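Local structure of chloride intracellular channel exc-4 (Caenorhabditis elegans, 2YV9) at residues Glu124-Asn129 against Pro197-Ile202; Phe212-Pro215 against His220-Ala223; Ala36-Gln41 against His246-Gln251; Glu120-Asn125 against Ser169-Leu174. The protein may insert into membranes and form chloride ion channels, and is required to control lumen size as the excretory canal grows. All blocks are in the same frame, centred on the assembly; numbering follows the deposited sequence.

Contact 1 of 4, residues Glu124-Asn129 against Pro197-Ile202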
# COMPACT_ATOMS: atom_id res chain seq x y z
N GLU A 124 -8.50 -12.84 -6.63
CA GLU A 124 -8.48 -11.67 -7.53
C GLU A 124 -9.66 -11.76 -8.51
O GLU A 124 -10.38 -10.78 -8.76
CB GLU A 124 -7.22 -11.66 -8.36
CG GLU A 124 -7.11 -10.50 -9.35
CD GLU A 124 -7.97 -10.68 -10.61
OE1 GLU A 124 -8.17 -11.81 -11.09
OE2 GLU A 124 -8.44 -9.66 -11.16
N ASN A 125 -9.90 -12.96 -9.05
CA ASN A 125 -10.89 -13.08 -10.10
C ASN A 125 -12.29 -12.85 -9.51
O ASN A 125 -13.17 -12.22 -10.13
CB ASN A 125 -10.80 -14.45 -10.79
CG ASN A 125 -11.38 -14.45 -12.21
OD1 ASN A 125 -12.18 -13.61 -12.58
ND2 ASN A 125 -10.95 -15.41 -13.01
N LEU A 126 -12.50 -13.38 -8.30
CA LEU A 126 -13.80 -13.18 -7.63
C LEU A 126 -14.05 -11.67 -7.44
O LEU A 126 -15.13 -11.13 -7.81
CB LEU A 126 -13.78 -13.87 -6.28
CG LEU A 126 -14.97 -13.53 -5.38
CD1 LEU A 126 -16.29 -14.01 -6.00
CD2 LEU A 126 -14.67 -14.07 -3.91
N TYR A 127 -13.09 -11.00 -6.81
CA TYR A 127 -13.38 -9.58 -6.42
C TYR A 127 -13.43 -8.67 -7.63
O TYR A 127 -14.20 -7.72 -7.65
CB TYR A 127 -12.39 -9.07 -5.38
CG TYR A 127 -12.86 -7.87 -4.64
CD1 TYR A 127 -13.96 -7.91 -3.84
CD2 TYR A 127 -12.13 -6.72 -4.72
CE1 TYR A 127 -14.39 -6.76 -3.17
CE2 TYR A 127 -12.52 -5.58 -4.07
CZ TYR A 127 -13.63 -5.60 -3.30
OH TYR A 127 -13.93 -4.39 -2.69
N ARG A 128 -12.63 -8.98 -8.64
CA ARG A 128 -12.68 -8.24 -9.92
C ARG A 128 -14.09 -8.33 -10.54
O ARG A 128 -14.69 -7.32 -10.98
CB ARG A 128 -11.66 -8.83 -10.84
CG ARG A 128 -11.71 -8.45 -12.31
CD ARG A 128 -10.56 -9.23 -12.94
NE ARG A 128 -10.94 -9.96 -14.10
CZ ARG A 128 -10.39 -11.10 -14.51
NH1 ARG A 128 -9.37 -11.72 -13.86
NH2 ARG A 128 -10.85 -11.63 -15.64
N ASN A 129 -14.65 -9.52 -10.59
CA ASN A 129 -15.98 -9.63 -11.17
C ASN A 129 -17.08 -8.97 -10.31
O ASN A 129 -18.05 -8.42 -10.83
CB ASN A 129 -16.33 -11.06 -11.51
CG ASN A 129 -15.64 -11.51 -12.77
OD1 ASN A 129 -14.87 -12.45 -12.76
ND2 ASN A 129 -15.94 -10.87 -13.87
N PRO A 197 -12.61 -11.41 4.34
CA PRO A 197 -13.26 -10.03 4.22
C PRO A 197 -13.95 -9.78 2.87
O PRO A 197 -15.05 -9.28 2.84
CB PRO A 197 -12.07 -9.09 4.45
CG PRO A 197 -11.10 -9.92 5.33
CD PRO A 197 -11.20 -11.33 4.74
N ARG A 198 -13.35 -10.24 1.76
CA ARG A 198 -13.97 -10.07 0.44
C ARG A 198 -15.34 -10.79 0.37
O ARG A 198 -16.35 -10.26 -0.13
CB ARG A 198 -13.01 -10.40 -0.67
CG ARG A 198 -11.86 -9.38 -0.77
CD ARG A 198 -10.74 -9.80 -1.75
NE ARG A 198 -9.77 -8.73 -1.98
CZ ARG A 198 -8.97 -8.23 -1.04
NH1 ARG A 198 -8.96 -8.76 0.18
NH2 ARG A 198 -8.17 -7.21 -1.31
N LEU A 199 -15.38 -12.02 0.86
CA LEU A 199 -16.62 -12.75 0.88
C LEU A 199 -17.69 -12.03 1.69
O LEU A 199 -18.83 -11.95 1.27
CB LEU A 199 -16.41 -14.17 1.36
CG LEU A 199 -15.72 -15.13 0.43
CD1 LEU A 199 -15.38 -16.49 1.15
CD2 LEU A 199 -16.60 -15.48 -0.84
N HIS A 200 -17.31 -11.55 2.87
CA HIS A 200 -18.28 -10.88 3.75
C HIS A 200 -18.76 -9.59 3.10
O HIS A 200 -19.97 -9.31 3.11
CB HIS A 200 -17.64 -10.54 5.06
CG HIS A 200 -18.61 -10.01 6.06
ND1 HIS A 200 -19.72 -10.71 6.49
CD2 HIS A 200 -18.67 -8.80 6.67
CE1 HIS A 200 -20.40 -9.96 7.34
NE2 HIS A 200 -19.79 -8.80 7.46
N HIS A 201 -17.85 -8.83 2.50
CA HIS A 201 -18.24 -7.63 1.72
C HIS A 201 -19.27 -8.02 0.63
O HIS A 201 -20.32 -7.37 0.43
CB HIS A 201 -17.06 -6.94 1.03
CG HIS A 201 -16.21 -6.13 1.95
ND1 HIS A 201 -15.59 -4.96 1.55
CD2 HIS A 201 -15.93 -6.28 3.27
CE1 HIS A 201 -14.90 -4.48 2.57
NE2 HIS A 201 -15.10 -5.24 3.63
N ILE A 202 -18.97 -9.10 -0.10
CA ILE A 202 -19.83 -9.50 -1.18
C ILE A 202 -21.21 -9.87 -0.61
O ILE A 202 -22.25 -9.55 -1.19
CB ILE A 202 -19.22 -10.70 -1.95
CG1 ILE A 202 -18.06 -10.19 -2.77
CG2 ILE A 202 -20.21 -11.32 -2.80
CD1 ILE A 202 -17.20 -11.26 -3.45
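One face of the Tyr127 ring is crossed by the aliphatic chain of Arg198, whose CG sits out toward the rim, 4.0 Å from Tyr127 CD1. Farther along the same chain, Arg198 NE lies 4.1 Å from Tyr127 CD2. The guanidinium meets the ring obliquely, its plane turned 70° from that of the phenol, and with Arg198 CZ 5.4 Å from the centroid of the Tyr127 ring any cation-pi attraction is weak at most. On a side of helix 117-140 turned from this contact, the guanidinium of Arg128 takes the Glu124 carboxylate at its edge: Arg128 NH1 donates to the syn lone pair of Glu124 OE1 at 3.0 Å, while Arg128 NH2 is bound to Glu88 of the second subunit.

Beside the ring the contact is purely apolar. Leu126 and Ile202 meet tip to tip, with 3.7 Å between Leu126 CG and Ile202 CD1, and Leu199 crosses Leu126 at about a right angle, CD2 to CD2 at 3.9 Å. The two helix segments run in the same direction, crossing at 26°.

Tyr127 turns its CG away from the backbone N (chi1 -161°), a choice that lays the ring beside Arg198 and carries its hydroxyl to a hydrogen bond with Tyr248. A leucine in its place would probably leave the Arg198 chain without its flat support and Tyr248 OH short of one partner. Arg198 NH1 is bonded to the carbonyl of Glu194 on its own helix. No hydrogen bond spans the two segments; within the all-helical part of this GST fold they are joined by hydrocarbon and ring-face contact, while Tyr127 OH and Arg198 NH1 find their partners outside them.

Contact 2 of 4, residues Phe212-Pro215 against His220-Ala223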
# COMPACT_ATOMS: atom_id res chain seq x y z
N PHE A 212 -28.83 -9.89 -4.30
CA PHE A 212 -28.46 -11.29 -4.40
C PHE A 212 -27.72 -11.73 -3.14
O PHE A 212 -27.14 -10.91 -2.44
CB PHE A 212 -27.64 -11.55 -5.68
CG PHE A 212 -26.20 -11.10 -5.60
CD1 PHE A 212 -25.20 -11.97 -5.15
CD2 PHE A 212 -25.82 -9.82 -5.99
CE1 PHE A 212 -23.88 -11.59 -5.06
CE2 PHE A 212 -24.50 -9.41 -5.90
CZ PHE A 212 -23.51 -10.30 -5.47
N ASP A 213 -27.78 -13.03 -2.88
CA ASP A 213 -26.99 -13.65 -1.81
C ASP A 213 -25.98 -14.59 -2.48
O ASP A 213 -26.08 -14.90 -3.69
CB ASP A 213 -27.89 -14.46 -0.88
CG ASP A 213 -27.30 -14.64 0.53
OD1 ASP A 213 -26.18 -14.18 0.81
OD2 ASP A 213 -28.04 -15.19 1.37
N ILE A 214 -25.00 -14.99 -1.69
CA ILE A 214 -23.98 -15.93 -2.17
C ILE A 214 -24.78 -17.24 -2.31
O ILE A 214 -25.49 -17.59 -1.39
CB ILE A 214 -22.84 -16.04 -1.14
CG1 ILE A 214 -21.96 -14.78 -1.10
CG2 ILE A 214 -21.97 -17.30 -1.42
CD1 ILE A 214 -20.99 -14.78 0.02
N PRO A 215 -24.75 -17.90 -3.50
CA PRO A 215 -25.69 -19.00 -3.69
C PRO A 215 -25.70 -20.05 -2.59
O PRO A 215 -24.63 -20.50 -2.14
CB PRO A 215 -25.28 -19.58 -5.03
CG PRO A 215 -24.71 -18.39 -5.80
CD PRO A 215 -24.02 -17.58 -4.74
N HIS A 220 -19.69 -25.87 0.90
CA HIS A 220 -18.31 -25.79 1.40
C HIS A 220 -17.90 -24.33 1.57
O HIS A 220 -17.24 -23.98 2.53
CB HIS A 220 -17.34 -26.52 0.49
CG HIS A 220 -17.41 -28.01 0.65
ND1 HIS A 220 -18.40 -28.76 0.07
CD2 HIS A 220 -16.72 -28.84 1.46
CE1 HIS A 220 -18.27 -30.02 0.45
NE2 HIS A 220 -17.27 -30.09 1.31
N LEU A 221 -18.31 -23.50 0.60
CA LEU A 221 -18.02 -22.06 0.69
C LEU A 221 -18.72 -21.49 1.90
O LEU A 221 -18.14 -20.66 2.61
CB LEU A 221 -18.49 -21.37 -0.56
CG LEU A 221 -18.31 -19.85 -0.64
CD1 LEU A 221 -16.87 -19.54 -0.60
CD2 LEU A 221 -18.97 -19.31 -1.89
N TRP A 222 -20.00 -21.86 2.08
CA TRP A 222 -20.76 -21.31 3.22
C TRP A 222 -20.16 -21.81 4.51
O TRP A 222 -20.12 -21.10 5.53
CB TRP A 222 -22.24 -21.65 3.10
CG TRP A 222 -23.01 -20.62 2.32
CD1 TRP A 222 -23.53 -20.73 1.09
CD2 TRP A 222 -23.36 -19.32 2.79
NE1 TRP A 222 -24.21 -19.58 0.75
CE2 TRP A 222 -24.09 -18.69 1.80
CE3 TRP A 222 -23.11 -18.64 3.98
CZ2 TRP A 222 -24.55 -17.38 1.95
CZ3 TRP A 222 -23.56 -17.35 4.13
CH2 TRP A 222 -24.27 -16.75 3.15
N ALA A 223 -19.64 -23.04 4.51
CA ALA A 223 -18.93 -23.52 5.67
C ALA A 223 -17.66 -22.69 6.02
O ALA A 223 -17.33 -22.46 7.18
CB ALA A 223 -18.55 -24.98 5.53
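Ile214 and Trp222 bring their backbones nearest, with CA atoms 8.3 Å apart, as an extended loop passes the side of helix 219-228. The indole bridges most of that gap. Its NE1 points between two successive carbonyls of the loop, donating to Ile214 O at 3.2 Å and, more weakly, to Pro215 O at 3.1 Å. Neither bond is straight: the N-H...O angle to Ile214 O is 139°, and although that oxygen lies close to the indole plane, the donor stands well above the carbonyl plane.

The Ile214 side chain slants across the indole, its CB off the ring plane and 3.8 Å from Trp222 CZ2. Asp213 sets its carboxylate nearly perpendicular to the ring, OD1 lying at the ring edge; this oxygen forms a salt bridge with Arg203 and weakly accepts from Ile214 N, while OD2 is hydrogen-bonded to His216. In Ile214 a chi1 of -72° places CG1 beside the backbone N and leaves CG2 anti to it, facing Leu221, whose CD2 it meets at 3.6 Å in a right-angled crossing.

The arrangement belongs to the loop between consecutive helices 190-210 and 219-228, in the helical C-terminal domain of a GST-type fold, held to the second helix by the indole N-H and by Ile214 on Leu221.

Contact 3 of 4, residues Ala36-Gln41 against His246-Gln251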
# COMPACT_ATOMS: atom_id res chain seq x y z
N ALA A 36 -14.12 0.03 6.38
CA ALA A 36 -14.22 -1.20 5.59
C ALA A 36 -13.11 -1.37 4.57
O ALA A 36 -13.29 -2.10 3.59
CB ALA A 36 -15.53 -1.30 4.94
N ASP A 37 -11.96 -0.79 4.86
CA ASP A 37 -10.82 -0.91 3.98
C ASP A 37 -10.35 -2.36 4.04
O ASP A 37 -10.08 -2.88 5.15
CB ASP A 37 -9.73 0.08 4.36
CG ASP A 37 -8.53 -0.01 3.44
OD1 ASP A 37 -8.37 0.92 2.61
OD2 ASP A 37 -7.72 -0.98 3.54
N LEU A 38 -10.25 -3.01 2.86
CA LEU A 38 -9.88 -4.45 2.90
C LEU A 38 -8.44 -4.73 3.30
O LEU A 38 -8.12 -5.77 3.94
CB LEU A 38 -10.17 -5.06 1.56
CG LEU A 38 -11.62 -5.27 1.21
CD1 LEU A 38 -11.77 -5.58 -0.31
CD2 LEU A 38 -12.24 -6.39 2.03
N PHE A 39 -7.54 -3.82 2.98
CA PHE A 39 -6.11 -3.99 3.35
C PHE A 39 -5.94 -3.81 4.86
O PHE A 39 -5.16 -4.50 5.48
CB PHE A 39 -5.26 -3.07 2.51
CG PHE A 39 -5.48 -3.30 1.08
CD1 PHE A 39 -5.03 -4.47 0.49
CD2 PHE A 39 -6.29 -2.48 0.35
CE1 PHE A 39 -5.28 -4.73 -0.87
CE2 PHE A 39 -6.56 -2.77 -0.99
CZ PHE A 39 -6.03 -3.88 -1.59
N CYS A 40 -6.72 -2.90 5.45
CA CYS A 40 -6.69 -2.76 6.91
C CYS A 40 -7.16 -4.05 7.60
O CYS A 40 -6.59 -4.51 8.60
CB CYS A 40 -7.59 -1.64 7.34
SG CYS A 40 -6.88 0.05 6.91
N GLN A 41 -8.25 -4.61 7.09
CA GLN A 41 -8.75 -5.86 7.71
C GLN A 41 -7.76 -7.04 7.51
O GLN A 41 -7.56 -7.85 8.39
CB GLN A 41 -10.10 -6.30 7.27
CG GLN A 41 -10.63 -7.28 8.28
CD GLN A 41 -12.09 -7.77 8.12
OE1 GLN A 41 -12.82 -7.39 7.20
NE2 GLN A 41 -12.50 -8.66 9.04
N HIS A 246 -21.61 1.88 3.49
CA HIS A 246 -21.20 3.26 3.27
C HIS A 246 -19.90 3.41 2.51
O HIS A 246 -19.76 4.29 1.69
CB HIS A 246 -21.11 3.97 4.60
CG HIS A 246 -21.02 5.46 4.47
ND1 HIS A 246 -19.83 6.14 4.54
CD2 HIS A 246 -21.98 6.38 4.23
CE1 HIS A 246 -20.06 7.44 4.37
NE2 HIS A 246 -21.35 7.61 4.17
N HIS A 247 -18.97 2.47 2.75
CA HIS A 247 -17.70 2.47 2.08
C HIS A 247 -17.92 2.43 0.57
O HIS A 247 -17.32 3.23 -0.15
CB HIS A 247 -16.87 1.28 2.60
CG HIS A 247 -15.61 1.01 1.84
ND1 HIS A 247 -14.40 1.57 2.17
CD2 HIS A 247 -15.37 0.20 0.78
CE1 HIS A 247 -13.46 1.11 1.36
NE2 HIS A 247 -14.03 0.29 0.49
N TYR A 248 -18.74 1.49 0.11
CA TYR A 248 -18.96 1.32 -1.33
C TYR A 248 -19.84 2.49 -1.80
O TYR A 248 -19.61 3.00 -2.87
CB TYR A 248 -19.56 -0.01 -1.69
CG TYR A 248 -18.57 -1.13 -1.50
CD1 TYR A 248 -17.68 -1.46 -2.50
CD2 TYR A 248 -18.49 -1.78 -0.29
CE1 TYR A 248 -16.75 -2.46 -2.30
CE2 TYR A 248 -17.60 -2.78 -0.07
CZ TYR A 248 -16.71 -3.12 -1.10
OH TYR A 248 -15.76 -4.10 -0.85
N LYS A 249 -20.79 2.91 -0.96
CA LYS A 249 -21.63 4.06 -1.40
C LYS A 249 -20.82 5.32 -1.61
O LYS A 249 -21.01 6.01 -2.63
CB LYS A 249 -22.85 4.25 -0.49
CG LYS A 249 -23.88 3.18 -0.74
CD LYS A 249 -25.14 3.30 0.08
CE LYS A 249 -25.89 4.55 -0.23
NZ LYS A 249 -27.31 4.44 0.23
N GLU A 250 -19.88 5.62 -0.71
CA GLU A 250 -19.11 6.85 -0.78
C GLU A 250 -18.19 6.92 -2.00
O GLU A 250 -17.95 8.01 -2.54
CB GLU A 250 -18.41 7.21 0.57
CG GLU A 250 -17.17 6.38 0.99
CD GLU A 250 -16.60 6.74 2.40
OE1 GLU A 250 -16.92 7.85 2.91
OE2 GLU A 250 -15.82 5.92 2.99
N GLN A 251 -17.72 5.76 -2.47
CA GLN A 251 -16.91 5.69 -3.71
C GLN A 251 -17.74 5.53 -5.01
O GLN A 251 -17.33 6.03 -6.05
CB GLN A 251 -15.86 4.56 -3.64
CG GLN A 251 -14.94 4.55 -2.38
CD GLN A 251 -13.94 5.71 -2.29
OE1 GLN A 251 -13.58 6.34 -3.29
NE2 GLN A 251 -13.46 5.97 -1.07
O HOH W 1 -14.34 2.60 4.96
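His247 makes most of the contact. Its CB touches the CB of Ala36 at 3.7 Å, and with CG anti to the backbone N (chi1 171°) the imidazole is carried beneath the Ala36 carbonyl, whose oxygen rests over the centre of one ring face, 3.9 Å above the plane. A water ties the same two residues together: it accepts from Ala36 N at 2.9 Å and lies 3.0 Å from His247 ND1. Replacing the imidazole by the methyl of an alanine is likely to leave the Ala36 carbonyl without the ring beneath it and the bridging water without ND1. Asp37, by contrast, has its OD1 6.1 Å from His247 NE2, so any influence on the charge of the ring is likely to be modest.

This meeting is a domain interface of the CLIC version of the GST fold, where the thioredoxin-like N-terminal domain faces the helical C-terminal one. The N-terminal partner is the turn leading into helix 38-52, a helix that lies in the span predicted to become transmembrane after insertion. Asp37 is its N-cap: OD2 accepts from Cys40 N at 2.9 Å, on its anti side, and weakly from Phe39 N. The Asp37 side chain is about 8 Å from a calcium ion held by Gln78, Pro80 and Thr92.

Next along the segment, Tyr248 receives CD2 of His247 over the centre of its ring, and its OH, hydrogen-bonded to both Tyr127 and His201, comes 4.3 Å from Leu38 CD1. One turn after His246, Glu250 pairs with Lys25 in a salt bridge, and Gln251 packs on Gly76 of the second subunit.

Contact 4 of 4, residues Glu120-Asn125 against Ser169-Leu174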
# COMPACT_ATOMS: atom_id res chain seq x y z
N GLU A 120 -4.40 -17.20 -5.08
CA GLU A 120 -4.20 -15.79 -5.49
C GLU A 120 -5.01 -15.42 -6.72
O GLU A 120 -5.48 -14.27 -6.86
CB GLU A 120 -2.72 -15.49 -5.79
CG GLU A 120 -1.87 -15.48 -4.55
CD GLU A 120 -0.43 -15.11 -4.76
OE1 GLU A 120 -0.03 -14.80 -5.89
OE2 GLU A 120 0.30 -15.09 -3.74
N LYS A 121 -5.14 -16.36 -7.65
CA LYS A 121 -5.95 -16.12 -8.84
C LYS A 121 -7.45 -16.15 -8.52
O LYS A 121 -8.23 -15.36 -9.04
CB LYS A 121 -5.61 -17.17 -9.92
CG LYS A 121 -4.24 -16.97 -10.55
CD LYS A 121 -3.85 -18.15 -11.46
CE LYS A 121 -2.37 -18.53 -11.33
NZ LYS A 121 -2.13 -19.96 -11.70
N ARG A 122 -7.86 -17.03 -7.63
CA ARG A 122 -9.27 -17.20 -7.35
C ARG A 122 -9.78 -15.93 -6.64
O ARG A 122 -10.88 -15.45 -6.91
CB ARG A 122 -9.50 -18.42 -6.47
CG ARG A 122 -9.25 -19.74 -7.21
CD ARG A 122 -10.42 -20.08 -8.12
NE ARG A 122 -10.13 -21.28 -8.90
CZ ARG A 122 -9.34 -21.32 -9.98
NH1 ARG A 122 -8.74 -20.22 -10.43
NH2 ARG A 122 -9.15 -22.48 -10.61
N ILE A 123 -9.00 -15.47 -5.66
CA ILE A 123 -9.37 -14.27 -4.89
C ILE A 123 -9.50 -13.07 -5.81
O ILE A 123 -10.48 -12.28 -5.72
CB ILE A 123 -8.36 -13.99 -3.77
CG1 ILE A 123 -8.40 -15.14 -2.73
CG2 ILE A 123 -8.57 -12.61 -3.08
CD1 ILE A 123 -7.23 -15.16 -1.68
N GLU A 124 -8.50 -12.84 -6.63
CA GLU A 124 -8.48 -11.67 -7.53
C GLU A 124 -9.66 -11.76 -8.51
O GLU A 124 -10.38 -10.78 -8.76
CB GLU A 124 -7.22 -11.66 -8.36
CG GLU A 124 -7.11 -10.50 -9.35
CD GLU A 124 -7.97 -10.68 -10.61
OE1 GLU A 124 -8.17 -11.81 -11.09
OE2 GLU A 124 -8.44 -9.66 -11.16
N ASN A 125 -9.90 -12.96 -9.05
CA ASN A 125 -10.89 -13.08 -10.10
C ASN A 125 -12.29 -12.85 -9.51
O ASN A 125 -13.17 -12.22 -10.13
CB ASN A 125 -10.80 -14.45 -10.79
CG ASN A 125 -11.38 -14.45 -12.21
OD1 ASN A 125 -12.18 -13.61 -12.58
ND2 ASN A 125 -10.95 -15.41 -13.01
N SER A 169 -18.47 -20.42 -7.17
CA SER A 169 -18.59 -21.85 -7.43
C SER A 169 -17.21 -22.51 -7.48
O SER A 169 -17.03 -23.57 -6.90
CB SER A 169 -19.33 -22.16 -8.72
OG SER A 169 -19.52 -23.57 -8.78
N ASN A 170 -16.25 -21.85 -8.13
CA ASN A 170 -14.86 -22.36 -8.21
C ASN A 170 -14.21 -22.51 -6.83
O ASN A 170 -13.60 -23.53 -6.50
CB ASN A 170 -14.02 -21.47 -9.11
CG ASN A 170 -14.43 -21.54 -10.60
OD1 ASN A 170 -15.13 -22.46 -11.02
ND2 ASN A 170 -13.99 -20.55 -11.38
N ILE A 171 -14.40 -21.51 -5.99
CA ILE A 171 -13.97 -21.58 -4.60
C ILE A 171 -14.68 -22.67 -3.77
O ILE A 171 -14.02 -23.43 -3.01
CB ILE A 171 -14.05 -20.18 -3.95
CG1 ILE A 171 -13.21 -19.15 -4.76
CG2 ILE A 171 -13.59 -20.26 -2.49
CD1 ILE A 171 -13.31 -17.69 -4.23
N ASP A 172 -16.00 -22.78 -3.91
CA ASP A 172 -16.71 -23.90 -3.32
C ASP A 172 -16.06 -25.23 -3.72
O ASP A 172 -15.86 -26.05 -2.86
CB ASP A 172 -18.16 -23.92 -3.78
CG ASP A 172 -19.01 -24.92 -3.01
OD1 ASP A 172 -19.21 -24.79 -1.79
OD2 ASP A 172 -19.55 -25.84 -3.68
N GLN A 173 -15.78 -25.37 -5.02
CA GLN A 173 -15.20 -26.61 -5.57
C GLN A 173 -13.83 -26.88 -4.98
O GLN A 173 -13.53 -28.02 -4.57
CB GLN A 173 -15.14 -26.52 -7.10
CG GLN A 173 -16.52 -26.70 -7.74
CD GLN A 173 -16.53 -26.42 -9.26
OE1 GLN A 173 -15.85 -27.09 -10.03
NE2 GLN A 173 -17.32 -25.41 -9.68
N LEU A 174 -13.00 -25.84 -4.90
CA LEU A 174 -11.67 -25.97 -4.28
C LEU A 174 -11.75 -26.41 -2.82
O LEU A 174 -11.02 -27.28 -2.36
CB LEU A 174 -10.94 -24.64 -4.36
CG LEU A 174 -9.55 -24.59 -3.75
CD1 LEU A 174 -8.68 -25.74 -4.36
CD2 LEU A 174 -8.94 -23.22 -3.97
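Arg122 meets Ile171 and Asn170 with different parts of one side chain, and these parts differ in how deeply they lie. Near the backbone, Arg122 CB rests 4.1 Å from Ile171 CG1. This is the inner side: Ile171 is buried, and its hydrocarbon also reaches Leu126, Leu195 on helix 190-210 and Leu221 on helix 219-228. Ile123, the next residue after Arg122, turns away from 169-174 and packs on helix 190-210 through Tyr191, Glu194 and Arg198.

In this part of the pair, helices 117-140 and 155-178 of the helical C-terminal domain of the GST fold meet through an interface that is apolar inside and polar toward the surface.

On the solvent side the contact changes character, though its distances are no longer. The Arg122 chain bends at its second torsion (chi2 -77°), which swings the guanidinium end across Asn170 at about a right angle; NE comes 3.9 Å from Asn170 CB and CD is 4.0 Å from that same carbon. The guanidinium approaches obliquely, its plane 51° from that of the Asn170 amide, and no hydrogen bond connects the two segments. Both residues are partly exposed, and the arginine touches the methylene of the asparagine. Asp172 ties the segment to helix 219-228, its OD1 accepting from Leu221 N. Exposed Gln173 folds back along its own helix, NE2 donating to Ser169 OG at 3.0 Å.

How the contacts relate
From the N terminus, contact 3 opens first at 36-41 and closes last at 246-251, so its long loop encloses the other three and brings the N-terminal domain back against the helical one. Contacts 4 and 1 both start on helix 117-140, from segments overlapping at Glu124 and Asn125; contact 4 closes on helix 155-178, contact 1 later on helix 190-210. Contact 2 follows in series, a short loop closed on helix 219-228. Contact 1 touches all the others: contact 2 through Leu199, contact 4 through Leu126 and Arg198, contact 3 through Tyr127 and His201. Contacts 2 and 4 lie well away from contact 3.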